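Local coordinates for tetraacyldisaccharide 4'-kinase (Aquifex aeolicus, PDB 4EHY), which probably transfers the gamma-phosphate of ATP to the 4'-position of a tetraacyldisaccharide 1-phosphate, giving lipid IVA in the last step of that pathway, at residues A[205-210]-A[297-302]; A[277-282]-A[291-296]. All coordinates share one frame; numbering follows the deposited sequence.

Interaction 1: residues A[205-210]-A[297-302]. With ADP (adenosine-5'-diphosphate), chain B.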
loop_
_atom_site.group_PDB
_atom_site.type_symbol
_atom_site.label_atom_id
_atom_site.label_comp_id
_atom_site.label_asym_id
_atom_site.label_seq_id
_atom_site.Cartn_x
_atom_site.Cartn_y
_atom_site.Cartn_z
ATOM N N PHE A 205 12.571 4.989 2.637
ATOM C CA PHE A 205 13.094 4.171 3.724
ATOM C C PHE A 205 11.991 3.921 4.738
ATOM O O PHE A 205 11.111 4.756 4.928
ATOM C CB PHE A 205 14.284 4.870 4.405
ATOM C CG PHE A 205 15.500 5.041 3.520
ATOM C CD1 PHE A 205 16.563 4.147 3.594
ATOM C CD2 PHE A 205 15.601 6.122 2.651
ATOM C CE1 PHE A 205 17.697 4.315 2.800
ATOM C CE2 PHE A 205 16.728 6.298 1.853
ATOM C CZ PHE A 205 17.778 5.393 1.926
ATOM N N ARG A 206 12.012 2.760 5.373
ATOM C CA ARG A 206 11.110 2.521 6.495
ATOM C C ARG A 206 11.940 2.531 7.779
ATOM O O ARG A 206 12.905 1.763 7.915
ATOM C CB ARG A 206 10.348 1.206 6.322
ATOM C CG ARG A 206 9.230 1.273 5.268
ATOM C CD ARG A 206 8.600 -0.101 5.004
ATOM N NE ARG A 206 9.630 -1.106 4.781
ATOM C CZ ARG A 206 9.395 -2.391 4.566
ATOM N NH1 ARG A 206 8.152 -2.842 4.549
ATOM N NH2 ARG A 206 10.413 -3.229 4.397
ATOM N N GLU A 207 11.605 3.446 8.687
ATOM C CA GLU A 207 12.303 3.549 9.971
ATOM C C GLU A 207 11.531 2.771 11.037
ATOM O O GLU A 207 10.483 3.218 11.517
ATOM C CB GLU A 207 12.466 5.011 10.401
ATOM C CG GLU A 207 13.232 5.181 11.724
ATOM C CD GLU A 207 13.091 6.567 12.313
ATOM O OE1 GLU A 207 13.155 7.552 11.550
ATOM O OE2 GLU A 207 12.915 6.678 13.543
ATOM N N PHE A 208 12.035 1.592 11.383
ATOM C CA PHE A 208 11.363 0.723 12.343
ATOM C C PHE A 208 11.667 1.177 13.757
ATOM O O PHE A 208 12.701 0.858 14.307
ATOM C CB PHE A 208 11.778 -0.727 12.113
ATOM C CG PHE A 208 11.405 -1.227 10.757
ATOM C CD1 PHE A 208 12.321 -1.202 9.715
ATOM C CD2 PHE A 208 10.111 -1.664 10.503
ATOM C CE1 PHE A 208 11.962 -1.635 8.451
ATOM C CE2 PHE A 208 9.747 -2.103 9.244
ATOM C CZ PHE A 208 10.669 -2.091 8.216
ATOM N N CYS A 209 10.735 1.920 14.336
ATOM C CA CYS A 209 10.996 2.679 15.547
ATOM C C CYS A 209 10.093 2.259 16.704
ATOM O O CYS A 209 10.372 2.563 17.856
ATOM C CB CYS A 209 10.718 4.155 15.259
ATOM S SG CYS A 209 8.969 4.454 14.806
ATOM N N CYS A 210 8.993 1.582 16.397
ATOM C CA CYS A 210 7.922 1.495 17.370
ATOM C C CYS A 210 7.265 0.129 17.421
ATOM O O CYS A 210 7.435 -0.707 16.531
ATOM C CB CYS A 210 6.884 2.579 17.070
ATOM S SG CYS A 210 7.611 4.056 16.289
ATOM N N LYS A 297 8.103 4.478 10.625
ATOM C CA LYS A 297 7.797 5.723 9.928
ATOM C C LYS A 297 8.325 5.607 8.507
ATOM O O LYS A 297 9.331 4.952 8.258
ATOM C CB LYS A 297 8.477 6.915 10.610
ATOM C CG LYS A 297 8.037 7.168 12.048
ATOM C CD LYS A 297 8.998 8.136 12.765
ATOM C CE LYS A 297 8.677 8.242 14.266
ATOM N NZ LYS A 297 9.694 9.023 15.038
ATOM N N VAL A 298 7.646 6.244 7.568
ATOM C CA VAL A 298 8.130 6.266 6.205
ATOM C C VAL A 298 8.864 7.582 6.052
ATOM O O VAL A 298 8.374 8.625 6.490
ATOM C CB VAL A 298 6.957 6.151 5.200
ATOM C CG1 VAL A 298 7.423 6.377 3.772
ATOM C CG2 VAL A 298 6.283 4.800 5.329
ATOM N N LYS A 299 10.067 7.518 5.491
ATOM C CA LYS A 299 10.892 8.691 5.268
ATOM C C LYS A 299 11.283 8.745 3.794
ATOM O O LYS A 299 11.680 7.729 3.216
ATOM C CB LYS A 299 12.141 8.613 6.134
ATOM C CG LYS A 299 11.839 8.236 7.567
ATOM C CD LYS A 299 11.968 9.417 8.502
ATOM C CE LYS A 299 13.309 9.374 9.214
ATOM N NZ LYS A 299 13.399 10.337 10.347
ATOM N N LEU A 300 11.156 9.922 3.186
ATOM C CA LEU A 300 11.490 10.094 1.768
ATOM C C LEU A 300 12.672 11.033 1.583
ATOM O O LEU A 300 12.688 12.141 2.124
ATOM C CB LEU A 300 10.297 10.645 0.976
ATOM C CG LEU A 300 9.290 9.684 0.330
ATOM C CD1 LEU A 300 9.913 8.961 -0.852
ATOM C CD2 LEU A 300 8.705 8.690 1.338
ATOM N N GLU A 301 13.660 10.591 0.815
ATOM C CA GLU A 301 14.716 11.488 0.367
ATOM C C GLU A 301 14.124 12.640 -0.436
ATOM O O GLU A 301 13.244 12.438 -1.274
ATOM C CB GLU A 301 15.726 10.750 -0.501
ATOM C CG GLU A 301 16.741 9.937 0.267
ATOM C CD GLU A 301 17.957 9.601 -0.579
ATOM O OE1 GLU A 301 18.200 10.319 -1.578
ATOM O OE2 GLU A 301 18.665 8.622 -0.250
ATOM N N ARG A 302 14.625 13.844 -0.182
ATOM C CA ARG A 302 14.204 15.028 -0.914
ATOM C C ARG A 302 12.704 15.235 -0.827
ATOM O O ARG A 302 12.031 15.464 -1.830
ATOM C CB ARG A 302 14.649 14.940 -2.370
ATOM C CG ARG A 302 16.143 14.880 -2.511
ATOM C CD ARG A 302 16.613 15.483 -3.820
ATOM N NE ARG A 302 18.010 15.885 -3.715
ATOM C CZ ARG A 302 19.030 15.041 -3.819
ATOM N NH1 ARG A 302 18.791 13.751 -4.043
ATOM N NH2 ARG A 302 20.283 15.484 -3.707
HETATM P PB ADP B . 1.591 -3.395 -0.366
HETATM O O1B ADP B . 0.327 -4.181 -0.605
HETATM O O2B ADP B . 2.400 -3.133 -1.617
HETATM O O3B ADP B . 1.339 -2.123 0.416
HETATM P PA ADP B . 2.286 -5.320 1.758
HETATM O O1A ADP B . 3.666 -5.422 2.345
HETATM O O2A ADP B . 1.512 -6.563 1.420
HETATM O O3A ADP B . 2.560 -4.360 0.476
HETATM O "O5'" ADP B . 1.375 -4.488 2.773
HETATM C "C5'" ADP B . 1.843 -3.266 3.321
HETATM C "C4'" ADP B . 1.466 -3.281 4.798
HETATM O "O4'" ADP B . 1.934 -4.505 5.416
HETATM C "C3'" ADP B . 2.184 -2.153 5.499
HETATM O "O3'" ADP B . 1.355 -0.994 5.525
HETATM C "C2'" ADP B . 2.445 -2.708 6.880
HETATM O "O2'" ADP B . 1.266 -2.528 7.670
HETATM C "C1'" ADP B . 2.605 -4.197 6.647
HETATM N N9 ADP B . 4.048 -4.508 6.479
HETATM C C8 ADP B . 4.627 -4.981 5.358
HETATM N N7 ADP B . 5.958 -5.188 5.536
HETATM C C5 ADP B . 6.247 -4.848 6.807
HETATM C C6 ADP B . 7.469 -4.826 7.648
HETATM N N6 ADP B . 8.690 -5.212 7.159
HETATM N N1 ADP B . 7.319 -4.403 8.921
HETATM C C2 ADP B . 6.131 -4.017 9.424
HETATM N N3 ADP B . 4.988 -4.006 8.717
HETATM C C4 ADP B . 4.985 -4.411 7.424
#
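E301 brings its carboxylate to the rim of the F205 ring: OE2 sits 3.7 Å from CE2, in the plane of the ring, and the two flat groups are turned only 12° apart. Next along the strand, the R206 guanidinium takes F208 on one face, with CZ of that ring 3.6 Å above its plane and offset toward the rim, while the ADP base stands at its edge, N7 3.4 Å from NH1. F208 meets R206 NH2 in its own ring plane and comes to 3.4 Å from N1 of ADP through CE2. The outer end of R206 is also held by a salt bridge to E189 and a hydrogen bond to Q240.

The backbones pair as antiparallel strands. F205 with K299 and E207 with K297 are hydrogen-bonded pairs, each bonded in both directions, F205 N to K299 O at 2.9 Å. R206 and V298 form the non-hydrogen-bonded pair between them. On the face carrying F205, E207, K297 and K299, the E207 chain leaves with CG anti to the backbone N (chi1 -178°), and K299, bent at chi2 and chi3, folds across it to a salt bridge of 3.0 Å between OE1 and NZ. K297 runs out extended past the C209–C210 disulfide, its CE 3.8 Å from C209 SG. R206 and V298 point to the other face, where V298 packs on helix 51-61. This is an antiparallel strand pair whose 205-210 side borders the adenine in an LpxK-family kinase of the P-loop NTPase clan.

Interaction 2: residues A[277-282]-A[291-296]. With ADP (adenosine-5'-diphosphate), chain B.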
loop_
_atom_site.group_PDB
_atom_site.type_symbol
_atom_site.label_atom_id
_atom_site.label_comp_id
_atom_site.label_asym_id
_atom_site.label_seq_id
_atom_site.Cartn_x
_atom_site.Cartn_y
_atom_site.Cartn_z
ATOM N N THR A 277 3.916 -9.300 14.796
ATOM C CA THR A 277 3.400 -9.290 13.428
ATOM C C THR A 277 3.312 -7.837 12.941
ATOM O O THR A 277 3.834 -6.943 13.608
ATOM C CB THR A 277 2.011 -9.977 13.355
ATOM O OG1 THR A 277 1.616 -10.138 11.991
ATOM C CG2 THR A 277 0.937 -9.187 14.128
ATOM N N THR A 278 2.683 -7.593 11.789
ATOM C CA THR A 278 2.562 -6.223 11.267
ATOM C C THR A 278 1.214 -5.542 11.491
ATOM O O THR A 278 0.233 -6.191 11.876
ATOM C CB THR A 278 2.841 -6.233 9.739
ATOM O OG1 THR A 278 1.674 -6.682 9.046
ATOM C CG2 THR A 278 4.000 -7.145 9.396
ATOM N N PRO A 279 1.156 -4.223 11.258
ATOM C CA PRO A 279 -0.131 -3.557 11.487
ATOM C C PRO A 279 -1.216 -4.145 10.573
ATOM O O PRO A 279 -2.377 -4.243 10.960
ATOM C CB PRO A 279 0.167 -2.106 11.118
ATOM C CG PRO A 279 1.644 -1.948 11.472
ATOM C CD PRO A 279 2.262 -3.260 11.048
ATOM N N LYS A 280 -0.819 -4.573 9.385
ATOM C CA LYS A 280 -1.760 -5.118 8.413
ATOM C C LYS A 280 -2.422 -6.372 8.967
ATOM O O LYS A 280 -3.625 -6.579 8.803
ATOM C CB LYS A 280 -1.041 -5.395 7.082
ATOM C CG LYS A 280 -1.910 -6.058 6.017
ATOM C CD LYS A 280 -1.143 -6.205 4.707
ATOM C CE LYS A 280 -1.906 -7.074 3.695
ATOM N NZ LYS A 280 -1.288 -6.994 2.325
ATOM N N ASP A 281 -1.641 -7.192 9.663
ATOM C CA ASP A 281 -2.180 -8.380 10.327
ATOM C C ASP A 281 -2.951 -8.048 11.607
ATOM O O ASP A 281 -4.008 -8.620 11.880
ATOM C CB ASP A 281 -1.038 -9.347 10.668
ATOM C CG ASP A 281 -0.197 -9.698 9.458
ATOM O OD1 ASP A 281 -0.643 -10.551 8.662
ATOM O OD2 ASP A 281 0.900 -9.111 9.296
ATOM N N LEU A 282 -2.410 -7.119 12.387
ATOM C CA LEU A 282 -2.938 -6.782 13.708
ATOM C C LEU A 282 -4.394 -6.312 13.676
ATOM O O LEU A 282 -5.136 -6.524 14.633
ATOM C CB LEU A 282 -2.064 -5.704 14.360
ATOM C CG LEU A 282 -2.235 -5.507 15.872
ATOM C CD1 LEU A 282 -1.787 -6.750 16.626
ATOM C CD2 LEU A 282 -1.449 -4.296 16.338
ATOM N N VAL A 291 -0.262 -10.212 21.451
ATOM C CA VAL A 291 0.090 -10.029 20.048
ATOM C C VAL A 291 0.436 -8.581 19.788
ATOM O O VAL A 291 -0.363 -7.685 20.057
ATOM C CB VAL A 291 -1.067 -10.450 19.148
ATOM C CG1 VAL A 291 -0.747 -10.163 17.686
ATOM C CG2 VAL A 291 -1.347 -11.930 19.354
ATOM N N PHE A 292 1.634 -8.362 19.257
ATOM C CA PHE A 292 2.159 -7.031 19.017
ATOM C C PHE A 292 2.516 -6.851 17.541
ATOM O O PHE A 292 2.729 -7.831 16.823
ATOM C CB PHE A 292 3.396 -6.819 19.904
ATOM C CG PHE A 292 3.091 -6.881 21.371
ATOM C CD1 PHE A 292 2.990 -8.108 22.025
ATOM C CD2 PHE A 292 2.873 -5.719 22.092
ATOM C CE1 PHE A 292 2.694 -8.181 23.382
ATOM C CE2 PHE A 292 2.569 -5.777 23.458
ATOM C CZ PHE A 292 2.479 -7.012 24.100
ATOM N N ALA A 293 2.577 -5.601 17.090
ATOM C CA ALA A 293 3.043 -5.315 15.741
ATOM C C ALA A 293 4.242 -4.387 15.728
ATOM O O ALA A 293 4.313 -3.420 16.498
ATOM C CB ALA A 293 1.897 -4.733 14.848
ATOM N N LEU A 294 5.182 -4.690 14.837
ATOM C CA LEU A 294 6.291 -3.787 14.560
ATOM C C LEU A 294 5.752 -2.655 13.700
ATOM O O LEU A 294 5.083 -2.891 12.688
ATOM C CB LEU A 294 7.400 -4.516 13.809
ATOM C CG LEU A 294 8.662 -3.714 13.483
ATOM C CD1 LEU A 294 9.385 -3.312 14.770
ATOM C CD2 LEU A 294 9.590 -4.529 12.593
ATOM N N ASN A 295 6.029 -1.424 14.106
ATOM C CA ASN A 295 5.542 -0.264 13.384
ATOM C C ASN A 295 6.749 0.552 12.938
ATOM O O ASN A 295 7.844 0.337 13.435
ATOM C CB ASN A 295 4.593 0.553 14.261
ATOM C CG ASN A 295 3.679 1.459 13.456
ATOM O OD1 ASN A 295 3.498 1.272 12.248
ATOM N ND2 ASN A 295 3.096 2.446 14.125
ATOM N N PHE A 296 6.561 1.455 11.982
ATOM C CA PHE A 296 7.670 2.210 11.403
ATOM C C PHE A 296 7.175 3.559 10.868
ATOM O O PHE A 296 5.978 3.751 10.673
ATOM C CB PHE A 296 8.283 1.415 10.247
ATOM C CG PHE A 296 7.277 1.026 9.197
ATOM C CD1 PHE A 296 7.050 1.844 8.089
ATOM C CD2 PHE A 296 6.525 -0.136 9.337
ATOM C CE1 PHE A 296 6.110 1.495 7.121
ATOM C CE2 PHE A 296 5.568 -0.491 8.383
ATOM C CZ PHE A 296 5.356 0.332 7.270
HETATM P PB ADP B . 1.591 -3.395 -0.366
HETATM O O1B ADP B . 0.327 -4.181 -0.605
HETATM O O2B ADP B . 2.400 -3.133 -1.617
HETATM O O3B ADP B . 1.339 -2.123 0.416
HETATM P PA ADP B . 2.286 -5.320 1.758
HETATM O O1A ADP B . 3.666 -5.422 2.345
HETATM O O2A ADP B . 1.512 -6.563 1.420
HETATM O O3A ADP B . 2.560 -4.360 0.476
HETATM O "O5'" ADP B . 1.375 -4.488 2.773
HETATM C "C5'" ADP B . 1.843 -3.266 3.321
HETATM C "C4'" ADP B . 1.466 -3.281 4.798
HETATM O "O4'" ADP B . 1.934 -4.505 5.416
HETATM C "C3'" ADP B . 2.184 -2.153 5.499
HETATM O "O3'" ADP B . 1.355 -0.994 5.525
HETATM C "C2'" ADP B . 2.445 -2.708 6.880
HETATM O "O2'" ADP B . 1.266 -2.528 7.670
HETATM C "C1'" ADP B . 2.605 -4.197 6.647
HETATM N N9 ADP B . 4.048 -4.508 6.479
HETATM C C8 ADP B . 4.627 -4.981 5.358
HETATM N N7 ADP B . 5.958 -5.188 5.536
HETATM C C5 ADP B . 6.247 -4.848 6.807
HETATM C C6 ADP B . 7.469 -4.826 7.648
HETATM N N6 ADP B . 8.690 -5.212 7.159
HETATM N N1 ADP B . 7.319 -4.403 8.921
HETATM C C2 ADP B . 6.131 -4.017 9.424
HETATM N N3 ADP B . 4.988 -4.006 8.717
HETATM C C4 ADP B . 4.985 -4.411 7.424
#
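L282 and V291 lie side by side and run opposite ways, CD1 of L282 3.7 Å from CG1 of V291. The other branch of L282, CD2, rests on A293 CB, a methyl that also lies against the backbone at T278. CG anti to the backbone N (chi1 -164°) swings both leucine branches down from the helix onto the strand. T277 crosses V291 at an oblique angle, its CG2 toward V291 CG1, while its OG1 is hydrogen-bonded to the backbone carbonyl of F232. At the other end of the contact P279 lays CD 3.3 Å from the backbone O of L294, and its CG crosses near N295 OD1.

The backbones join in parallel, T277 N bonding to F292 O: strand 275-277 runs beside strand 291-300 at the T277–A293 bridge, and the short helix 279-282 follows it. T278 is the N-cap of that helix and forms a capping box with D281. Its OG1 donates to D281 OD2 (2.6 Å), which it meets from above the carboxylate plane, and accepts a weak bond from K280 N. With OG1 held there, CG2 faces the ADP base, 3.4 Å from N3. Replacing T278 by an alanine would probably leave D281 OD2 without its close hydroxyl donor and open a gap beside the adenine. From the helix, K280 extends fully to put NZ 3.0 Å from ADP O2A, a hydrogen bond to the alpha-phosphate, and the same NZ makes a salt bridge with D260. Across the base, F296 turns its ring edge to N3, with CE2 at 3.6 Å.

Strand 291-300 serves both contacts: its first part meets 277-282, through the T277 bridge and the helix side chains, and its continuation pairs with 205-210, the two centres 16 Å apart. Along the chain, interaction 2 lies inside the loop that interaction 1 closes. They meet directly where C210 O comes 2.9 Å from N295 N, a probable hydrogen bond that carries the ladder of 205-210 into 291-296. F208 packs CD2 3.6 Å from L294 CD2, and its ring meets that of F296 at about 55°. Both contacts reach the nucleotide: R206, F208 and F296 approach the adenine from one side, T278 from the other, while interaction 2 alone reaches the phosphates, through K280.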